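Local coordinates for protein member of s1p family of ribosomal proteins (PDB 5YH1) that is a DHH-domain fragment with a bound manganese ion, probably acting in nucleic-acid binding and exonuclease cleavage like related DHH proteins, at residues Ala175-Asp178 and Val183-Asn186; Phe265-Met270 and Gly274-Ile279; Pro401-Glu406 and Lys424-Ala429. All coordinates share one frame; numbering follows the deposited sequence.

Interaction 1: residues Ala175-Asp178 and Val183-Asn186; sequences AKVD and VHVN
His184 and Asp178 form a histidine-carboxylate hydrogen bond in the DHH domain, between strand 183-185, at one margin of the parallel five-stranded sheet, and the short 3-10 turn that precedes it. ND1 of His184 donates a hydrogen bond to OD1 of Asp178 (2.7 Å), with a bent N-H...O angle of 145°. The oxygen lies in the plane of the imidazole, at its edge, and is met on the syn side of the carboxylate; the two planes are turned 58° apart. The other oxygen is held too, because with CG beside the backbone N (chi1 -69°) the Asp178 carboxylate folds back over its own turn, and OD2 takes the Ala175 N-H at 2.8 Å on its anti side. The same turn is closed by the bond from Asp178 N to Ala175 O, 3.0 Å long. OD2 also pairs with NE2 of His189, whose ring meets that of His184 edge-to-face. Replacing Asp178 with an alanine would probably leave ND1 of His184, the Ala175 N-H and NE2 of His189 each without its carboxylate partner, and the imidazole freer to turn. His184 is not itself a manganese ligand: its side chain lies about 8 Å from that of His163, which is one, and about 12 Å from the metal. Beside the bond, Val177 adds an apolar touch, its CG1 standing obliquely to the ring, 3.9 Å from His184 CE1.

Interaction 2: residues Phe265-Met270 and Gly274-Ile279; sequences FYWKFM and GIIEEI
Trp267, the last residue of helix 250-267, meets Ile275, just before the short helix 276-279, and Ile276, its first residue. Just ahead of it, Phe265 sets the edge of its ring over the Tyr266 ring, with CD2 of Phe265 3.7 Å above the plane of Tyr266. At Trp267 the CG atom sits between the backbone N and the carbonyl carbon (chi1 72°), bringing the indole to this side, and chi2 of 49° turns its six-membered ring to the isoleucines. CZ3 of Trp267 approaches CG2 of Ile275 at 4.0 Å, and CH2 of Trp267 approaches CB of Ile276 at 4.3 Å. Both isoleucine carbons stand obliquely to the indole, and the Trp267 and Ile275 side chains run past each other in opposite directions. Lys268, with positive phi, then ends the helix, in a type II' turn closed by the bond from Met270 N to Trp267 O (3.0 Å). Selenomethionine Met270 packs on Phe118 of the second subunit. In the second segment, Gly274 N donates to OE1 of Glu277 (2.8 Å). The chemistry is thus divided: the benzene part of the indole makes nonpolar van der Waals contacts, while its polar NE1 is satisfied by a hydrogen bond with Tyr69 OH.

Interaction 3: residues Pro401-Glu406 and Lys424-Ala429; sequences PDAGVE and KEVLEA
Between Ala403, Val405 and Val426 there is no ring or other flat group, and methyl groups alone make the contact. Away from it, within the helix, NZ of Lys424 meets OE2 of Glu428 in a salt bridge of 3.0 Å, on the syn side and lifted 34° out of the carboxylate plane. At the contact itself one methyl does all the touching from the helix. CG2 of Val426 is 3.7 Å from CB of Ala403 and 3.9 Å from CG2 of Val405, and the two valines point at each other tip to tip. With CG1 of Val426 anti to the backbone N (chi1 172°), CG2 lies beside the N, anti to the carbonyl carbon, and faces the loop. Gly404, in a left-handed conformation, separates the two loop residues. Val405 packs further on Val393 and Leu396, and Val426 on Leu400 and Phe418, so helix 423-435 is joined through the loop to helix 389-399 beside the mixed sheet of the C-terminal part, probably the DHHA1 domain that follows DHH in this family. With carbon meeting carbon throughout, the contact has no directional bond to fix its geometry and rests on van der Waals contact and exclusion of water around Ala403 and Val426, with Val405 partly open to solvent.

How the interactions relate
Followed from the N terminus, the three contacts come in series, neither nesting nor crossing. Interaction 1 closes a short loop just before the last strand of the parallel sheet and joins the turn to that strand. Interaction 2 opens well after it has closed, closing the three-residue connection between 270 and 274 at the end of helix 250-267 and the start of helix 276-279, beside helix 66-86, on the opposite side of the chain's centre. Interaction 3 closes a longer excursion, through strands 406-409 and 413-417, within the C-terminal part. Their centres lie about 29 Å (1 and 2), 32 Å (1 and 3) and 37 Å (2 and 3) apart, and none touches another.

Interaction 1: residues Ala175-Asp178 and Val183-Asn186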
loop_
_atom_site.group_PDB
_atom_site.type_symbol
_atom_site.label_atom_id
_atom_site.label_comp_id
_atom_site.label_asym_id
_atom_site.label_seq_id
_atom_site.Cartn_x
_atom_site.Cartn_y
_atom_site.Cartn_z
ATOM N N ALA A 175 -28.251 -2.101 22.767
ATOM C CA ALA A 175 -26.848 -1.967 23.129
ATOM C C ALA A 175 -26.363 -0.556 22.859
ATOM O O ALA A 175 -27.012 0.210 22.151
ATOM C CB ALA A 175 -26.004 -2.958 22.347
ATOM N N LYS A 176 -25.200 -0.240 23.411
ATOM C CA LYS A 176 -24.597 1.081 23.274
ATOM C C LYS A 176 -24.453 1.505 21.809
ATOM O O LYS A 176 -24.812 2.627 21.446
ATOM C CB LYS A 176 -23.234 1.105 23.963
ATOM C CG LYS A 176 -22.675 2.503 24.149
ATOM C CD LYS A 176 -21.311 2.478 24.822
ATOM C CE LYS A 176 -20.807 3.895 25.073
ATOM N NZ LYS A 176 -19.332 3.923 25.284
ATOM N N VAL A 177 -23.967 0.591 20.967
ATOM C CA VAL A 177 -23.757 0.886 19.548
ATOM C C VAL A 177 -25.047 1.290 18.838
ATOM O O VAL A 177 -24.996 2.032 17.858
ATOM C CB VAL A 177 -23.116 -0.313 18.794
ATOM C CG1 VAL A 177 -24.114 -1.459 18.637
ATOM C CG2 VAL A 177 -22.583 0.119 17.434
ATOM N N ASP A 178 -26.195 0.806 19.325
ATOM C CA ASP A 178 -27.482 1.061 18.654
ATOM C C ASP A 178 -27.873 2.539 18.619
ATOM O O ASP A 178 -28.612 2.966 17.725
ATOM C CB ASP A 178 -28.619 0.260 19.301
ATOM C CG ASP A 178 -28.494 -1.237 19.062
ATOM O OD1 ASP A 178 -28.176 -1.648 17.933
ATOM O OD2 ASP A 178 -28.711 -2.007 20.011
ATOM N N VAL A 183 -30.634 1.250 11.963
ATOM C CA VAL A 183 -31.203 -0.078 12.184
ATOM C C VAL A 183 -30.080 -1.099 12.305
ATOM O O VAL A 183 -29.128 -1.099 11.508
ATOM C CB VAL A 183 -32.209 -0.493 11.093
ATOM C CG1 VAL A 183 -31.536 -0.644 9.741
ATOM C CG2 VAL A 183 -32.915 -1.791 11.482
ATOM N N HIS A 184 -30.195 -1.945 13.326
ATOM C CA HIS A 184 -29.206 -2.958 13.624
ATOM C C HIS A 184 -29.892 -4.328 13.619
ATOM O O HIS A 184 -30.699 -4.626 14.498
ATOM C CB HIS A 184 -28.558 -2.634 14.964
ATOM C CG HIS A 184 -27.391 -3.503 15.307
ATOM N ND1 HIS A 184 -26.712 -3.387 16.498
ATOM C CD2 HIS A 184 -26.810 -4.526 14.641
ATOM C CE1 HIS A 184 -25.743 -4.283 16.541
ATOM N NE2 HIS A 184 -25.787 -4.993 15.430
ATOM N N VAL A 185 -29.605 -5.125 12.587
ATOM C CA VAL A 185 -30.106 -6.492 12.468
ATOM C C VAL A 185 -29.044 -7.419 13.042
ATOM O O VAL A 185 -27.948 -7.554 12.479
ATOM C CB VAL A 185 -30.386 -6.868 11.001
ATOM C CG1 VAL A 185 -30.841 -8.317 10.892
ATOM C CG2 VAL A 185 -31.431 -5.936 10.395
ATOM N N ASN A 186 -29.361 -8.035 14.174
ATOM C CA ASN A 186 -28.416 -8.880 14.899
ATOM C C ASN A 186 -29.179 -9.858 15.816
ATOM O O ASN A 186 -29.979 -9.426 16.658
ATOM C CB ASN A 186 -27.451 -8.002 15.698
ATOM C CG ASN A 186 -26.305 -8.783 16.327
ATOM O OD1 ASN A 186 -26.459 -9.931 16.733
ATOM N ND2 ASN A 186 -25.141 -8.141 16.428
#

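Interaction 2: residues Phe265-Met270 and Gly274-Ile279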
loop_
_atom_site.group_PDB
_atom_site.type_symbol
_atom_site.label_atom_id
_atom_site.label_comp_id
_atom_site.label_asym_id
_atom_site.label_seq_id
_atom_site.Cartn_x
_atom_site.Cartn_y
_atom_site.Cartn_z
ATOM N N PHE A 265 -7.365 -13.426 0.521
ATOM C CA PHE A 265 -6.070 -13.116 1.111
ATOM C C PHE A 265 -5.169 -12.401 0.097
ATOM O O PHE A 265 -4.486 -11.442 0.439
ATOM C CB PHE A 265 -5.396 -14.402 1.623
ATOM C CG PHE A 265 -4.007 -14.188 2.165
ATOM C CD1 PHE A 265 -3.811 -13.877 3.503
ATOM C CD2 PHE A 265 -2.894 -14.304 1.336
ATOM C CE1 PHE A 265 -2.531 -13.680 4.005
ATOM C CE2 PHE A 265 -1.614 -14.093 1.828
ATOM C CZ PHE A 265 -1.432 -13.782 3.164
ATOM N N TYR A 266 -5.190 -12.859 -1.151
ATOM C CA TYR A 266 -4.310 -12.309 -2.174
ATOM C C TYR A 266 -4.844 -11.050 -2.857
ATOM O O TYR A 266 -4.051 -10.193 -3.244
ATOM C CB TYR A 266 -3.950 -13.374 -3.213
ATOM C CG TYR A 266 -3.022 -14.437 -2.668
ATOM C CD1 TYR A 266 -1.645 -14.207 -2.547
ATOM C CD2 TYR A 266 -3.519 -15.666 -2.260
ATOM C CE1 TYR A 266 -0.797 -15.187 -2.043
ATOM C CE2 TYR A 266 -2.677 -16.649 -1.763
ATOM C CZ TYR A 266 -1.324 -16.411 -1.658
ATOM O OH TYR A 266 -0.517 -17.410 -1.159
ATOM N N TRP A 267 -6.158 -10.909 -3.015
ATOM C CA TRP A 267 -6.666 -9.689 -3.628
ATOM C C TRP A 267 -6.885 -8.552 -2.616
ATOM O O TRP A 267 -7.172 -7.437 -3.015
ATOM C CB TRP A 267 -7.886 -9.942 -4.533
ATOM C CG TRP A 267 -9.194 -10.290 -3.894
ATOM C CD1 TRP A 267 -9.799 -9.649 -2.857
ATOM C CD2 TRP A 267 -10.109 -11.316 -4.318
ATOM N NE1 TRP A 267 -11.015 -10.241 -2.573
ATOM C CE2 TRP A 267 -11.231 -11.263 -3.456
ATOM C CE3 TRP A 267 -10.085 -12.281 -5.329
ATOM C CZ2 TRP A 267 -12.309 -12.146 -3.568
ATOM C CZ3 TRP A 267 -11.167 -13.157 -5.442
ATOM C CH2 TRP A 267 -12.257 -13.083 -4.564
ATOM N N LYS A 268 -6.777 -8.859 -1.321
ATOM C CA LYS A 268 -6.651 -7.856 -0.246
ATOM C C LYS A 268 -7.793 -6.812 -0.184
ATOM O O LYS A 268 -8.922 -7.142 0.184
ATOM C CB LYS A 268 -5.279 -7.164 -0.341
ATOM C CG LYS A 268 -4.109 -7.996 0.165
ATOM C CD LYS A 268 -2.765 -7.341 -0.158
ATOM C CE LYS A 268 -2.527 -6.031 0.596
ATOM N NZ LYS A 268 -1.822 -6.210 1.901
ATOM N N PHE A 269 -7.510 -5.569 -0.571
ATOM C CA PHE A 269 -8.483 -4.482 -0.445
ATOM C C PHE A 269 -9.433 -4.430 -1.640
ATOM O O PHE A 269 -10.464 -3.756 -1.594
ATOM C CB PHE A 269 -7.769 -3.133 -0.288
ATOM C CG PHE A 269 -6.752 -3.106 0.826
ATOM C CD1 PHE A 269 -7.153 -3.213 2.160
ATOM C CD2 PHE A 269 -5.387 -2.960 0.542
ATOM C CE1 PHE A 269 -6.219 -3.184 3.187
ATOM C CE2 PHE A 269 -4.447 -2.930 1.567
ATOM C CZ PHE A 269 -4.864 -3.045 2.891
HETATM N N MSE A 270 -9.103 -5.154 -2.705
HETATM C CA MSE A 270 -10.007 -5.270 -3.854
HETATM C C MSE A 270 -11.190 -6.119 -3.460
HETATM O O MSE A 270 -11.138 -6.842 -2.475
HETATM C CB MSE A 270 -9.265 -5.854 -5.053
HETATM C CG MSE A 270 -8.085 -4.958 -5.440
HETATM SE SE MSE A 270 -7.275 -5.627 -7.115
HETATM C CE MSE A 270 -8.592 -4.763 -8.279
ATOM N N GLY A 274 -16.231 -10.004 -10.449
ATOM C CA GLY A 274 -15.873 -10.733 -11.657
ATOM C C GLY A 274 -15.351 -12.114 -11.340
ATOM O O GLY A 274 -15.283 -12.970 -12.226
ATOM N N ILE A 275 -14.975 -12.327 -10.076
ATOM C CA ILE A 275 -14.458 -13.614 -9.612
ATOM C C ILE A 275 -15.353 -14.207 -8.518
ATOM O O ILE A 275 -15.774 -15.356 -8.620
ATOM C CB ILE A 275 -13.017 -13.490 -9.077
ATOM C CG1 ILE A 275 -12.148 -12.707 -10.075
ATOM C CG2 ILE A 275 -12.418 -14.869 -8.826
ATOM C CD1 ILE A 275 -10.718 -12.484 -9.625
ATOM N N ILE A 276 -15.621 -13.432 -7.473
ATOM C CA ILE A 276 -16.377 -13.929 -6.319
ATOM C C ILE A 276 -17.765 -14.483 -6.713
ATOM O O ILE A 276 -18.188 -15.510 -6.190
ATOM C CB ILE A 276 -16.477 -12.849 -5.204
ATOM C CG1 ILE A 276 -17.071 -13.421 -3.914
ATOM C CG2 ILE A 276 -17.300 -11.651 -5.651
ATOM C CD1 ILE A 276 -16.202 -14.445 -3.230
ATOM N N GLU A 277 -18.449 -13.820 -7.645
ATOM C CA GLU A 277 -19.770 -14.261 -8.101
ATOM C C GLU A 277 -19.723 -15.650 -8.741
ATOM O O GLU A 277 -20.687 -16.421 -8.631
ATOM C CB GLU A 277 -20.378 -13.291 -9.122
ATOM C CG GLU A 277 -20.578 -11.868 -8.629
ATOM C CD GLU A 277 -19.375 -10.966 -8.871
ATOM O OE1 GLU A 277 -18.294 -11.463 -9.248
ATOM O OE2 GLU A 277 -19.511 -9.747 -8.667
ATOM N N GLU A 278 -18.618 -15.944 -9.426
ATOM C CA GLU A 278 -18.433 -17.228 -10.087
ATOM C C GLU A 278 -18.180 -18.314 -9.064
ATOM O O GLU A 278 -18.738 -19.411 -9.155
ATOM C CB GLU A 278 -17.258 -17.176 -11.067
ATOM C CG GLU A 278 -17.358 -16.101 -12.143
ATOM C CD GLU A 278 -18.524 -16.303 -13.086
ATOM O OE1 GLU A 278 -19.190 -17.355 -13.035
ATOM O OE2 GLU A 278 -18.776 -15.399 -13.899
ATOM N N ILE A 279 -17.351 -18.003 -8.079
ATOM C CA ILE A 279 -17.051 -18.947 -7.014
ATOM C C ILE A 279 -18.314 -19.258 -6.194
ATOM O O ILE A 279 -18.528 -20.404 -5.797
ATOM C CB ILE A 279 -15.927 -18.412 -6.115
ATOM C CG1 ILE A 279 -14.622 -18.310 -6.921
ATOM C CG2 ILE A 279 -15.717 -19.310 -4.899
ATOM C CD1 ILE A 279 -13.565 -17.451 -6.255
#

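Interaction 3: residues Pro401-Glu406 and Lys424-Ala429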
loop_
_atom_site.group_PDB
_atom_site.type_symbol
_atom_site.label_atom_id
_atom_site.label_comp_id
_atom_site.label_asym_id
_atom_site.label_seq_id
_atom_site.Cartn_x
_atom_site.Cartn_y
_atom_site.Cartn_z
ATOM N N PRO A 401 -0.710 -4.512 34.579
ATOM C CA PRO A 401 -1.194 -3.239 34.022
ATOM C C PRO A 401 -0.191 -2.545 33.083
ATOM O O PRO A 401 -0.592 -1.785 32.199
ATOM C CB PRO A 401 -1.491 -2.391 35.275
ATOM C CG PRO A 401 -0.704 -3.019 36.387
ATOM C CD PRO A 401 -0.545 -4.470 36.047
ATOM N N ASP A 402 1.092 -2.847 33.246
ATOM C CA ASP A 402 2.154 -2.302 32.389
ATOM C C ASP A 402 2.436 -3.118 31.111
ATOM O O ASP A 402 3.360 -2.794 30.371
ATOM C CB ASP A 402 3.453 -2.216 33.200
ATOM C CG ASP A 402 3.972 -3.580 33.601
ATOM O OD1 ASP A 402 3.132 -4.499 33.819
ATOM O OD2 ASP A 402 5.207 -3.747 33.710
ATOM N N ALA A 403 1.674 -4.176 30.846
ATOM C CA ALA A 403 1.981 -5.046 29.703
ATOM C C ALA A 403 1.138 -4.754 28.453
ATOM O O ALA A 403 1.272 -5.449 27.444
ATOM C CB ALA A 403 1.840 -6.499 30.107
ATOM N N GLY A 404 0.268 -3.750 28.517
ATOM C CA GLY A 404 -0.547 -3.350 27.362
ATOM C C GLY A 404 -1.483 -4.436 26.847
ATOM O O GLY A 404 -1.731 -4.527 25.647
ATOM N N VAL A 405 -2.016 -5.249 27.754
ATOM C CA VAL A 405 -2.868 -6.375 27.368
ATOM C C VAL A 405 -4.206 -5.889 26.820
ATOM O O VAL A 405 -4.837 -5.015 27.397
ATOM C CB VAL A 405 -3.122 -7.327 28.547
ATOM C CG1 VAL A 405 -4.050 -8.456 28.123
ATOM C CG2 VAL A 405 -1.805 -7.887 29.079
ATOM N N GLU A 406 -4.627 -6.464 25.700
ATOM C CA GLU A 406 -5.887 -6.103 25.065
ATOM C C GLU A 406 -6.388 -7.215 24.165
ATOM O O GLU A 406 -5.604 -8.037 23.688
ATOM C CB GLU A 406 -5.708 -4.848 24.218
ATOM C CG GLU A 406 -6.300 -3.597 24.835
ATOM C CD GLU A 406 -5.763 -2.339 24.196
ATOM O OE1 GLU A 406 -5.299 -2.412 23.036
ATOM O OE2 GLU A 406 -5.804 -1.284 24.862
ATOM N N LYS A 424 6.628 -13.012 27.784
ATOM C CA LYS A 424 6.851 -14.130 28.696
ATOM C C LYS A 424 5.868 -14.063 29.877
ATOM O O LYS A 424 5.195 -15.048 30.183
ATOM C CB LYS A 424 8.291 -14.091 29.197
ATOM C CG LYS A 424 8.781 -15.324 29.940
ATOM C CD LYS A 424 9.955 -14.943 30.839
ATOM C CE LYS A 424 10.952 -16.074 31.021
ATOM N NZ LYS A 424 10.374 -17.221 31.770
ATOM N N GLU A 425 5.776 -12.894 30.517
ATOM C CA GLU A 425 4.914 -12.712 31.681
ATOM C C GLU A 425 3.431 -12.871 31.330
ATOM O O GLU A 425 2.678 -13.485 32.076
ATOM C CB GLU A 425 5.141 -11.340 32.340
ATOM C CG GLU A 425 6.482 -11.177 33.044
ATOM C CD GLU A 425 7.601 -10.672 32.135
ATOM O OE1 GLU A 425 8.567 -10.100 32.672
ATOM O OE2 GLU A 425 7.538 -10.831 30.893
ATOM N N VAL A 426 3.014 -12.302 30.208
ATOM C CA VAL A 426 1.625 -12.399 29.782
ATOM C C VAL A 426 1.221 -13.855 29.469
ATOM O O VAL A 426 0.162 -14.319 29.900
ATOM C CB VAL A 426 1.347 -11.491 28.567
ATOM C CG1 VAL A 426 -0.040 -11.746 28.001
ATOM C CG2 VAL A 426 1.474 -10.027 28.960
ATOM N N LEU A 427 2.068 -14.574 28.738
ATOM C CA LEU A 427 1.730 -15.936 28.315
ATOM C C LEU A 427 1.846 -16.935 29.450
ATOM O O LEU A 427 1.068 -17.871 29.517
ATOM C CB LEU A 427 2.595 -16.378 27.135
ATOM C CG LEU A 427 2.377 -15.555 25.864
ATOM C CD1 LEU A 427 3.175 -16.163 24.723
ATOM C CD2 LEU A 427 0.901 -15.443 25.501
ATOM N N GLU A 428 2.812 -16.738 30.340
ATOM C CA GLU A 428 2.875 -17.542 31.549
ATOM C C GLU A 428 1.665 -17.290 32.452
ATOM O O GLU A 428 1.141 -18.228 33.051
ATOM C CB GLU A 428 4.183 -17.313 32.297
ATOM C CG GLU A 428 5.362 -17.981 31.611
ATOM C CD GLU A 428 6.670 -17.804 32.356
ATOM O OE1 GLU A 428 6.705 -17.045 33.352
ATOM O OE2 GLU A 428 7.669 -18.427 31.935
ATOM N N ALA A 429 1.205 -16.044 32.532
ATOM C CA ALA A 429 0.002 -15.741 33.308
ATOM C C ALA A 429 -1.235 -16.321 32.625
ATOM O O ALA A 429 -2.172 -16.759 33.292
ATOM C CB ALA A 429 -0.163 -14.243 33.503
#